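Local coordinates for phosphatidylinositol transfer protein SFH5 (Saccharomyces cerevisiae, PDB 6W32), which binds and transfers phosphatidylinositol, regulates PtdIns(4,5)P2 homeostasis at the plasma membrane, and binds heme b, at residues A[182-187]-A[221-226]. Sequence-based numbering, arbitrary orientation.
Sequences VHDYKG and FVNVPT. With HEM (protoporphyrin IX containing Fe), chain D.
F221 turns the edge of its ring toward the face of H183 in an offset edge-to-face pair, the planes at 74°, while CD1 of F221 lies at the edge of the Y185 ring, 3.7 Å from Y185 CE2. One face of the Y185 ring is met by heme atoms CHC and C1C, the latter offset toward the tyrosine's rim, and CG2 of V224 reaches its edge. H183 and F221 sit on neighbouring parallel strands, 179-184 and 216-222, joined through helix 195-211 in a beta-alpha-beta unit of the CRAL-TRIO (Sec14-like) domain; Y185 directly follows the first strand. All three line the heme pocket: Y185 OH is the proximal ligand, 2.3 Å from the heme iron. H183 ND1 lies beside that OH, too close for the modelled hydrogen bond to be trusted, so a second-shell role is only likely. NE2 of H183 bonds weakly to propionate oxygen O2A of the heme, which Y138, R158 and K219 also hold. With CG anti to its carbonyl carbon (chi1 -59°), F221 points the same way as H183; its CE1 and CZ lie against the porphyrin near C2D. Behind the rings, backbone hydrogen bonds in parallel register run from V222 N to H183 O, 2.9 Å, and from Y185 N to V222 O, 3.1 Å. Beyond them N223, whose OD1 accepts from G253 N, crosses D184. D184 OD1 takes a weak bond from N223 ND2 and closes an Asx turn by accepting from K186 N at 2.7 Å, from above the carboxylate plane.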
loop_
_atom_site.group_PDB
_atom_site.type_symbol
_atom_site.label_atom_id
_atom_site.label_comp_id
_atom_site.label_asym_id
_atom_site.label_seq_id
_atom_site.Cartn_x
_atom_site.Cartn_y
_atom_site.Cartn_z
ATOM N N VAL A 182 1.422 -9.582 4.175
ATOM C CA VAL A 182 2.249 -10.692 4.626
ATOM C C VAL A 182 3.395 -10.876 3.650
ATOM O O VAL A 182 3.187 -10.854 2.433
ATOM C CB VAL A 182 1.467 -12.022 4.766
ATOM C CG1 VAL A 182 2.427 -13.223 4.925
ATOM C CG2 VAL A 182 0.586 -11.979 5.939
ATOM N N HIS A 183 4.592 -11.084 4.189
ATOM C CA HIS A 183 5.701 -11.657 3.449
ATOM C C HIS A 183 5.881 -13.099 3.894
ATOM O O HIS A 183 5.764 -13.412 5.092
ATOM C CB HIS A 183 6.996 -10.888 3.682
ATOM C CG HIS A 183 7.009 -9.540 3.041
ATOM N ND1 HIS A 183 8.135 -8.749 2.988
ATOM C CD2 HIS A 183 6.024 -8.841 2.426
ATOM C CE1 HIS A 183 7.845 -7.622 2.362
ATOM N NE2 HIS A 183 6.566 -7.647 2.023
ATOM N N ASP A 184 5.998 -13.977 2.909
ATOM C CA ASP A 184 6.399 -15.335 3.161
ATOM C C ASP A 184 7.816 -15.420 2.663
ATOM O O ASP A 184 8.090 -15.265 1.473
ATOM C CB ASP A 184 5.506 -16.314 2.399
ATOM C CG ASP A 184 5.886 -17.761 2.644
ATOM O OD1 ASP A 184 6.843 -18.005 3.409
ATOM O OD2 ASP A 184 5.228 -18.655 2.071
ATOM N N TYR A 185 8.717 -15.673 3.594
ATOM C CA TYR A 185 10.102 -15.915 3.267
ATOM C C TYR A 185 10.470 -17.381 3.369
ATOM O O TYR A 185 11.655 -17.700 3.560
ATOM C CB TYR A 185 10.974 -15.082 4.192
ATOM C CG TYR A 185 10.794 -13.606 3.978
ATOM C CD1 TYR A 185 11.168 -13.024 2.781
ATOM C CD2 TYR A 185 10.285 -12.790 4.970
ATOM C CE1 TYR A 185 11.014 -11.679 2.562
ATOM C CE2 TYR A 185 10.145 -11.440 4.766
ATOM C CZ TYR A 185 10.523 -10.886 3.548
ATOM O OH TYR A 185 10.384 -9.540 3.292
ATOM N N LYS A 186 9.495 -18.289 3.245
ATOM C CA LYS A 186 9.839 -19.698 3.361
ATOM C C LYS A 186 10.843 -20.075 2.294
ATOM O O LYS A 186 10.498 -20.207 1.119
ATOM C CB LYS A 186 8.630 -20.609 3.228
ATOM C CG LYS A 186 9.072 -22.070 3.282
ATOM C CD LYS A 186 8.017 -23.023 3.907
ATOM C CE LYS A 186 8.688 -24.104 4.751
ATOM N NZ LYS A 186 10.031 -24.455 4.178
ATOM N N GLY A 187 12.083 -20.269 2.697
ATOM C CA GLY A 187 13.056 -20.753 1.763
ATOM C C GLY A 187 14.298 -19.906 1.728
ATOM O O GLY A 187 15.299 -20.328 1.155
ATOM N N PHE A 221 5.651 -11.164 8.872
ATOM C CA PHE A 221 6.815 -11.687 8.171
ATOM C C PHE A 221 6.948 -13.123 8.628
ATOM O O PHE A 221 7.476 -13.359 9.715
ATOM C CB PHE A 221 8.068 -10.889 8.516
ATOM C CG PHE A 221 7.964 -9.442 8.189
ATOM C CD1 PHE A 221 8.515 -8.947 7.018
ATOM C CD2 PHE A 221 7.310 -8.566 9.045
ATOM C CE1 PHE A 221 8.449 -7.595 6.702
ATOM C CE2 PHE A 221 7.227 -7.213 8.732
ATOM C CZ PHE A 221 7.808 -6.724 7.545
ATOM N N VAL A 222 6.487 -14.085 7.831
ATOM C CA VAL A 222 6.349 -15.450 8.331
ATOM C C VAL A 222 7.366 -16.381 7.678
ATOM O O VAL A 222 7.881 -16.134 6.595
ATOM C CB VAL A 222 4.914 -15.980 8.148
ATOM C CG1 VAL A 222 3.925 -14.894 8.548
ATOM C CG2 VAL A 222 4.689 -16.432 6.729
ATOM N N ASN A 223 7.674 -17.459 8.388
ATOM C CA ASN A 223 8.587 -18.498 7.946
ATOM C C ASN A 223 10.013 -17.980 7.831
ATOM O O ASN A 223 10.729 -18.281 6.878
ATOM C CB ASN A 223 8.095 -19.127 6.656
ATOM C CG ASN A 223 6.942 -20.031 6.918
ATOM O OD1 ASN A 223 6.948 -20.753 7.920
ATOM N ND2 ASN A 223 5.925 -19.973 6.088
ATOM N N VAL A 224 10.437 -17.264 8.870
ATOM C CA VAL A 224 11.710 -16.562 9.014
ATOM C C VAL A 224 12.501 -17.245 10.127
ATOM O O VAL A 224 12.185 -17.058 11.308
ATOM C CB VAL A 224 11.491 -15.081 9.356
ATOM C CG1 VAL A 224 12.771 -14.271 9.189
ATOM C CG2 VAL A 224 10.353 -14.497 8.561
ATOM N N PRO A 225 13.537 -18.001 9.816
ATOM C CA PRO A 225 14.453 -18.488 10.864
ATOM C C PRO A 225 15.010 -17.391 11.779
ATOM O O PRO A 225 15.049 -16.229 11.371
ATOM C CB PRO A 225 15.575 -19.143 10.049
ATOM C CG PRO A 225 14.907 -19.577 8.776
ATOM C CD PRO A 225 13.838 -18.551 8.479
ATOM N N THR A 226 15.462 -17.727 13.004
ATOM C CA THR A 226 16.014 -16.730 13.936
ATOM C C THR A 226 17.453 -16.348 13.625
ATOM O O THR A 226 17.983 -15.395 14.232
ATOM C CB THR A 226 15.976 -17.226 15.385
ATOM O OG1 THR A 226 16.239 -18.633 15.403
ATOM C CG2 THR A 226 14.620 -16.959 16.024
HETATM C CHA HEM D . 10.877 -5.276 3.263
HETATM C CHB HEM D . 12.314 -8.333 -0.143
HETATM C CHC HEM D . 14.208 -11.188 3.268
HETATM C CHD HEM D . 12.311 -8.339 6.738
HETATM C C1A HEM D . 11.105 -5.877 2.053
HETATM C C2A HEM D . 10.756 -5.276 0.800
HETATM C C3A HEM D . 11.179 -6.099 -0.182
HETATM C C4A HEM D . 11.780 -7.248 0.475
HETATM C CMA HEM D . 11.071 -5.983 -1.722
HETATM C CAA HEM D . 10.107 -3.882 0.790
HETATM C CBA HEM D . 8.638 -3.772 0.456
HETATM C CGA HEM D . 7.868 -5.029 0.306
HETATM O O1A HEM D . 8.133 -5.648 -0.773
HETATM O O2A HEM D . 6.664 -4.868 0.696
HETATM C C1B HEM D . 13.001 -9.338 0.472
HETATM C C2B HEM D . 13.681 -10.403 -0.210
HETATM C C3B HEM D . 14.212 -11.201 0.718
HETATM C C4B HEM D . 13.882 -10.660 2.036
HETATM C CMB HEM D . 13.730 -10.533 -1.747
HETATM C CAB HEM D . 15.015 -12.495 0.464
HETATM C CBB HEM D . 16.199 -12.700 1.012
HETATM C C1C HEM D . 13.871 -10.713 4.523
HETATM C C2C HEM D . 14.206 -11.277 5.851
HETATM C C3C HEM D . 13.676 -10.474 6.802
HETATM C C4C HEM D . 12.985 -9.384 6.128
HETATM C CMC HEM D . 15.014 -12.574 6.119
HETATM C CAC HEM D . 13.754 -10.677 8.340
HETATM C CBC HEM D . 12.678 -10.480 9.138
HETATM C C1D HEM D . 11.794 -7.220 6.145
HETATM C C2D HEM D . 11.262 -6.057 6.813
HETATM C C3D HEM D . 10.848 -5.104 5.688
HETATM C C4D HEM D . 11.157 -5.795 4.484
HETATM C CMD HEM D . 11.121 -5.785 8.313
HETATM C CAD HEM D . 10.180 -3.724 5.727
HETATM C CBD HEM D . 8.734 -3.923 5.258
HETATM C CGD HEM D . 8.007 -2.609 5.393
HETATM O O1D HEM D . 6.831 -2.517 4.909
HETATM O O2D HEM D . 8.702 -1.596 5.745
HETATM N NA HEM D . 11.740 -7.065 1.831
HETATM N NB HEM D . 13.142 -9.520 1.833
HETATM N NC HEM D . 13.161 -9.593 4.775
HETATM N ND HEM D . 11.729 -7.015 4.754
HETATM FE FE HEM D . 12.350 -8.358 3.301
#